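Lipase-esterase related protein (Clostridium acetobutylicum, PDB 3E0X) is of unknown function but has the alpha/beta hydrolase fold and is probably a hydrolase, perhaps acting on esters or lipids. Local coordinates at residues A[139-142]-A[143-147]; A[149-152]-A[153-156]. One frame throughout, in Å; residues are numbered along the deposited sequence. Where two conformers were deposited one is given.

Contact 1: A[139-142]-A[143-147]; sequences NNYL and LECIG. With OXE (ortho-xylene), chain C.
From Asn139 the backbone runs as helix into a Schellman turn at Gly147, which has a positive phi of 89°, with i to i+4 bonds from Leu143 N to Asn139 O (2.9 Å) through to Ile146 N and Leu142 O (3.1 Å). One turn apart, Cys145 SG lies over a face of the Tyr141 ring, 3.7 Å from its centroid and 30° off the normal. The sulfur leans toward CE2, a sulfur-aromatic contact made possible because Cys145 holds SG beside its own N (chi1 -71°), directed back up the helix. Glu144 approaches the same ring obliquely. Its carboxylate shares a water with Asn140 on the outer side of the helix: the water donates to OE1 (2.9 Å) and accepts from Asn140 ND2 (3.1 Å). On another side, Leu143 CD1 packs on Asn139 ND2 at 3.7 Å. The inner side carries Leu142, a residue of the ortho-xylene pocket, and Ile146, whose CG2 is 4.0 Å from ligand atom C5. Phe158 of helix 152-158 touches Asn139, Leu142, Leu143 and Ile146, while Tyr141 meets the ring of Phe128 in helix 126-133.

Contact 2: A[149-152]-A[153-156]; sequences IDNP and LSEK
Asn151 grips Leu153 at the start of helix 152-158 as its N-cap residue: OD1 accepts from Leu153 N at 3.1 Å, with the donor tilted 17° out of the amide's carbonyl plane. The amide turns over the first helical turn because CG is anti to the backbone N (chi1 -173°). There the Asn151 and Leu153 side chains run side by side, with OD1 also 3.4 Å from Leu153 CB. The backbone oxygen of Asn151 is used as well. Glu155 N bonds to Asn151 O at 3.0 Å, and Ser154 N adds a weak, strongly bent bond. Ser154 CB packs against Asn151 O at 3.3 Å, and its OG sits by Asn151 CB. This is the close part of the contact, and it is backed by Val231 and Val232 of helix 229-232.

Toward solvent the fit is looser. Ile149 CB and CG2 each rest 3.8 Å from Glu155 CA, and the extended Glu155 chain meets Ile149 O through a water, 2.7 Å from that oxygen and 2.6 Å from OE1. More acceptors surround this water than it has protons, so its bonds are probably shared. Pro152, in the first turn, needs no partner for its nitrogen. An acidic Glu155 near the helix start may be mildly favourable to the dipole, but the firm element is the cap: Asn151 OD1 takes up the Leu153 N-H, which has no i-4 helix carbonyl.

Contact 1 closes one helix and contact 2 opens the next, so the pair illustrates how successive helix ends are finished, by a Schellman glycine and then an asparagine N-cap. Their centres lie about 12 Å apart, and they meet where Leu143 CD2 packs on Ile149 CG2 at 3.8 Å. Phe228 touches Ile146 of contact 1 and Ser154 of contact 2. The ligand distinguishes them: contact 1 supplies Leu142 to the ortho-xylene pocket and bonds through the Cys145 backbone to His227, another pocket residue, whereas the Ile149 side chain stays about 10 Å from the ligand. Ser92, also lining the pocket, lies in a GxSxG sequence consistent with a nucleophile elbow.

Contact 1: A[139-142]-A[143-147]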
ATOM      1  N   ASN A 139      -4.254 -12.609 -16.125  1.00 10.66           N
ATOM      2  CA  ASN A 139      -4.060 -13.321 -14.866  1.00 11.28           C
ATOM      3  C   ASN A 139      -2.742 -14.100 -14.819  1.00 11.38           C
ATOM      4  O   ASN A 139      -2.139 -14.239 -13.754  1.00 11.42           O
ATOM      5  CB  ASN A 139      -5.205 -14.296 -14.594  1.00 11.45           C
ATOM      6  CG  ASN A 139      -5.303 -14.684 -13.132  1.00 13.13           C
ATOM      7  OD1 ASN A 139      -5.197 -13.827 -12.259  1.00 13.88           O
ATOM      8  ND2 ASN A 139      -5.507 -15.969 -12.857  1.00 14.63           N
ATOM      9  N   ASN A 140      -2.282 -14.595 -15.965  1.00 10.42           N
ATOM     10  CA  ASN A 140      -0.988 -15.270 -16.001  1.00 10.66           C
ATOM     11  C   ASN A 140       0.117 -14.331 -15.540  1.00  9.72           C
ATOM     12  O   ASN A 140       0.989 -14.707 -14.733  1.00  9.65           O
ATOM     13  CB  ASN A 140      -0.675 -15.813 -17.394  1.00 11.03           C
ATOM     14  CG  ASN A 140       0.657 -16.549 -17.447  1.00 11.85           C
ATOM     15  OD1 ASN A 140       0.789 -17.645 -16.898  1.00 12.47           O
ATOM     16  ND2 ASN A 140       1.652 -15.947 -18.107  1.00 13.70           N
ATOM     17  N   TYR A 141       0.065 -13.082 -16.009  1.00 10.43           N
ATOM     18  CA  TYR A 141       1.102 -12.129 -15.634  1.00 10.50           C
ATOM     19  C   TYR A 141       0.949 -11.743 -14.166  1.00 11.02           C
ATOM     20  O   TYR A 141       1.953 -11.647 -13.458  1.00 11.35           O
ATOM     21  CB  TYR A 141       1.058 -10.877 -16.519  1.00 11.85           C
ATOM     22  CG  TYR A 141       2.212  -9.942 -16.242  1.00 11.99           C
ATOM     23  CD1 TYR A 141       3.479 -10.270 -16.681  1.00 12.47           C
ATOM     24  CD2 TYR A 141       2.036  -8.743 -15.545  1.00 13.43           C
ATOM     25  CE1 TYR A 141       4.561  -9.451 -16.448  1.00 14.82           C
ATOM     26  CE2 TYR A 141       3.131  -7.884 -15.288  1.00 12.17           C
ATOM     27  CZ  TYR A 141       4.383  -8.264 -15.745  1.00 12.92           C
ATOM     28  OH  TYR A 141       5.468  -7.439 -15.517  1.00 14.95           O
ATOM     29  N   LEU A 142      -0.285 -11.563 -13.699  1.00 11.31           N
ATOM     30  CA  LEU A 142      -0.489 -11.233 -12.293  0.50 11.66           C
ATOM     31  C   LEU A 142       0.103 -12.326 -11.393  1.00 11.23           C
ATOM     32  O   LEU A 142       0.807 -12.048 -10.414  1.00 12.10           O
ATOM     33  CB  LEU A 142      -1.972 -11.043 -12.017  0.50 12.67           C
ATOM     34  CG  LEU A 142      -2.326 -10.469 -10.663  0.50 12.84           C
ATOM     35  CD1 LEU A 142      -1.623  -9.135 -10.473  0.50 12.55           C
ATOM     36  CD2 LEU A 142      -3.819 -10.301 -10.595  0.50 13.69           C
ATOM     37  N   LEU A 143      -0.159 -13.590 -11.745  1.00 10.20           N
ATOM     38  CA  LEU A 143       0.354 -14.682 -10.960  1.00 10.44           C
ATOM     39  C   LEU A 143       1.884 -14.679 -10.991  1.00 10.13           C
ATOM     40  O   LEU A 143       2.536 -15.000  -9.988  1.00 10.97           O
ATOM     41  CB  LEU A 143      -0.218 -16.018 -11.465  1.00 10.66           C
ATOM     42  CG  LEU A 143      -1.658 -16.286 -11.018  1.00 11.13           C
ATOM     43  CD1 LEU A 143      -2.268 -17.406 -11.855  1.00 10.99           C
ATOM     44  CD2 LEU A 143      -1.678 -16.655  -9.539  1.00 11.89           C
ATOM     45  N   GLU A 144       2.473 -14.361 -12.141  1.00 10.27           N
ATOM     46  CA  GLU A 144       3.925 -14.320 -12.238  1.00 12.86           C
ATOM     47  C   GLU A 144       4.474 -13.250 -11.293  1.00 11.77           C
ATOM     48  O   GLU A 144       5.486 -13.460 -10.600  1.00 11.84           O
ATOM     49  CB  GLU A 144       4.363 -14.061 -13.689  1.00 12.82           C
ATOM     50  CG  GLU A 144       5.858 -14.165 -13.894  1.00 16.53           C
ATOM     51  CD  GLU A 144       6.278 -13.898 -15.335  1.00 18.20           C
ATOM     52  OE1 GLU A 144       5.396 -13.620 -16.194  1.00 23.67           O
ATOM     53  OE2 GLU A 144       7.507 -13.966 -15.599  1.00 25.04           O
ATOM     54  N   CYS A 145       3.765 -12.126 -11.221  1.00 11.68           N
ATOM     55  CA  CYS A 145       4.221 -11.003 -10.393  1.00 12.04           C
ATOM     56  C   CYS A 145       4.188 -11.324  -8.914  1.00 11.75           C
ATOM     57  O   CYS A 145       5.009 -10.835  -8.138  1.00 11.51           O
ATOM     58  CB  CYS A 145       3.404  -9.744 -10.668  1.00 13.14           C
ATOM     59  SG  CYS A 145       3.760  -9.014 -12.291  1.00 14.77           S
ATOM     60  N   ILE A 146       3.221 -12.123  -8.499  1.00 11.33           N
ATOM     61  CA  ILE A 146       3.129 -12.455  -7.072  1.00 13.27           C
ATOM     62  C   ILE A 146       3.950 -13.682  -6.715  1.00 13.71           C
ATOM     63  O   ILE A 146       4.061 -14.030  -5.540  1.00 15.48           O
ATOM     64  CB  ILE A 146       1.660 -12.588  -6.549  1.00 13.35           C
ATOM     65  CG1 ILE A 146       0.996 -13.853  -7.119  1.00 13.78           C
ATOM     66  CG2 ILE A 146       0.889 -11.286  -6.832  1.00 14.78           C
ATOM     67  CD1 ILE A 146       0.334 -14.741  -6.086  1.00 16.17           C
ATOM     68  N   GLY A 147       4.522 -14.350  -7.714  1.00 13.61           N
ATOM     69  CA  GLY A 147       5.350 -15.535  -7.508  1.00 14.16           C
ATOM     70  C   GLY A 147       4.584 -16.845  -7.498  1.00 13.87           C
ATOM     71  O   GLY A 147       5.092 -17.858  -7.004  1.00 14.90           O
TER
HETATM   72  C1  OXE C 243      -1.082  -5.862  -7.065  1.00 27.92           C
HETATM   73  C2  OXE C 243      -1.818  -6.170  -5.818  1.00 27.57           C
HETATM   74  C3  OXE C 243      -2.328  -7.449  -5.606  1.00 28.21           C
HETATM   75  C4  OXE C 243      -2.112  -8.426  -6.584  1.00 28.15           C
HETATM   76  C5  OXE C 243      -1.426  -8.144  -7.771  1.00 26.84           C
HETATM   77  C6  OXE C 243      -0.894  -6.867  -8.016  1.00 27.06           C
HETATM   78  C1' OXE C 243      -0.518  -4.476  -7.257  1.00 22.20           C
HETATM   79  C2' OXE C 243      -2.025  -5.091  -4.800  1.00 27.82           C
HETATM   80  O   HOH W   1       4.673 -16.088 -17.499  1.00 28.99           O

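Contact 2: A[149-152]-A[153-156]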
ATOM      1  N   ILE A 149       1.043 -19.392  -6.933  1.00 14.29           N
ATOM      2  CA  ILE A 149       0.256 -19.717  -5.748  1.00 14.57           C
ATOM      3  C   ILE A 149       0.618 -21.059  -5.102  1.00 15.70           C
ATOM      4  O   ILE A 149      -0.160 -21.605  -4.324  1.00 16.33           O
ATOM      5  CB  ILE A 149      -1.267 -19.645  -6.040  1.00 14.75           C
ATOM      6  CG1 ILE A 149      -1.649 -20.343  -7.365  1.00 14.44           C
ATOM      7  CG2 ILE A 149      -1.721 -18.178  -6.080  1.00 15.25           C
ATOM      8  CD1 ILE A 149      -1.325 -21.872  -7.451  1.00 16.46           C
ATOM      9  N   ASP A 150       1.808 -21.557  -5.402  1.00 17.03           N
ATOM     10  CA  ASP A 150       2.265 -22.792  -4.791  1.00 18.42           C
ATOM     11  C   ASP A 150       2.406 -22.675  -3.267  1.00 18.27           C
ATOM     12  O   ASP A 150       2.128 -23.628  -2.537  1.00 19.60           O
ATOM     13  CB  ASP A 150       3.597 -23.217  -5.399  1.00 19.41           C
ATOM     14  CG  ASP A 150       3.523 -23.354  -6.883  1.00 23.36           C
ATOM     15  OD1 ASP A 150       3.145 -24.452  -7.331  1.00 27.46           O
ATOM     16  OD2 ASP A 150       3.829 -22.361  -7.606  1.00 26.57           O
ATOM     17  N   ASN A 151       2.869 -21.521  -2.795  1.00 17.91           N
ATOM     18  CA  ASN A 151       2.910 -21.272  -1.351  1.00 17.05           C
ATOM     19  C   ASN A 151       1.456 -21.192  -0.870  1.00 17.18           C
ATOM     20  O   ASN A 151       0.678 -20.400  -1.397  1.00 16.48           O
ATOM     21  CB  ASN A 151       3.665 -19.966  -1.092  1.00 17.49           C
ATOM     22  CG  ASN A 151       3.908 -19.705   0.384  1.00 17.74           C
ATOM     23  OD1 ASN A 151       3.026 -19.892   1.222  1.00 19.48           O
ATOM     24  ND2 ASN A 151       5.124 -19.254   0.712  1.00 19.69           N
ATOM     25  N   PRO A 152       1.059 -22.034   0.099  1.00 17.47           N
ATOM     26  CA  PRO A 152      -0.365 -22.061   0.472  1.00 17.54           C
ATOM     27  C   PRO A 152      -0.882 -20.684   0.942  1.00 17.49           C
ATOM     28  O   PRO A 152      -2.050 -20.370   0.751  1.00 17.25           O
ATOM     29  CB  PRO A 152      -0.416 -23.088   1.618  1.00 18.41           C
ATOM     30  CG  PRO A 152       0.972 -23.244   2.070  1.00 18.55           C
ATOM     31  CD  PRO A 152       1.857 -22.992   0.893  1.00 18.08           C
ATOM     32  N   LEU A 153      -0.010 -19.892   1.555  1.00 16.82           N
ATOM     33  CA  LEU A 153      -0.401 -18.534   1.959  1.00 16.12           C
ATOM     34  C   LEU A 153      -0.747 -17.702   0.732  1.00 15.23           C
ATOM     35  O   LEU A 153      -1.718 -16.941   0.730  1.00 15.19           O
ATOM     36  CB  LEU A 153       0.733 -17.841   2.736  1.00 16.91           C
ATOM     37  CG  LEU A 153       1.101 -18.479   4.081  1.00 18.95           C
ATOM     38  CD1 LEU A 153       2.394 -17.910   4.601  1.00 20.79           C
ATOM     39  CD2 LEU A 153      -0.029 -18.293   5.078  1.00 18.22           C
ATOM     40  N   SER A 154       0.050 -17.872  -0.317  1.00 14.06           N
ATOM     41  CA  SER A 154      -0.179 -17.125  -1.537  1.00 13.15           C
ATOM     42  C   SER A 154      -1.506 -17.530  -2.149  1.00 13.44           C
ATOM     43  O   SER A 154      -2.269 -16.675  -2.612  1.00 13.20           O
ATOM     44  CB  SER A 154       0.979 -17.326  -2.508  1.00 12.97           C
ATOM     45  OG  SER A 154       2.159 -16.723  -1.971  1.00 14.17           O
ATOM     46  N   GLU A 155      -1.792 -18.828  -2.146  1.00 14.01           N
ATOM     47  CA  GLU A 155      -3.052 -19.278  -2.716  1.00 14.71           C
ATOM     48  C   GLU A 155      -4.234 -18.614  -2.016  1.00 14.86           C
ATOM     49  O   GLU A 155      -5.142 -18.104  -2.655  1.00 16.09           O
ATOM     50  CB  GLU A 155      -3.176 -20.795  -2.637  1.00 15.85           C
ATOM     51  CG  GLU A 155      -4.459 -21.252  -3.276  1.00 20.55           C
ATOM     52  CD  GLU A 155      -4.505 -22.748  -3.544  1.00 26.12           C
ATOM     53  OE1 GLU A 155      -3.645 -23.500  -3.028  1.00 29.42           O
ATOM     54  OE2 GLU A 155      -5.418 -23.166  -4.283  1.00 30.30           O
ATOM     55  N   LYS A 156      -4.190 -18.621  -0.694  1.00 14.56           N
ATOM     56  CA  LYS A 156      -5.231 -18.028   0.134  1.00 14.64           C
ATOM     57  C   LYS A 156      -5.383 -16.520  -0.130  1.00 14.82           C
ATOM     58  O   LYS A 156      -6.494 -16.009  -0.322  1.00 15.56           O
ATOM     59  CB  LYS A 156      -4.874 -18.263   1.609  1.00 15.52           C
ATOM     60  CG  LYS A 156      -5.868 -17.716   2.601  1.00 17.84           C
ATOM     61  CD  LYS A 156      -5.320 -17.799   4.018  1.00 20.89           C
ATOM     62  CE  LYS A 156      -6.260 -17.096   4.981  1.00 24.27           C
ATOM     63  NZ  LYS A 156      -5.824 -17.229   6.397  1.00 26.86           N
TER
HETATM   64  O   HOH W   2      -1.109 -23.833  -3.190  1.00 31.80           O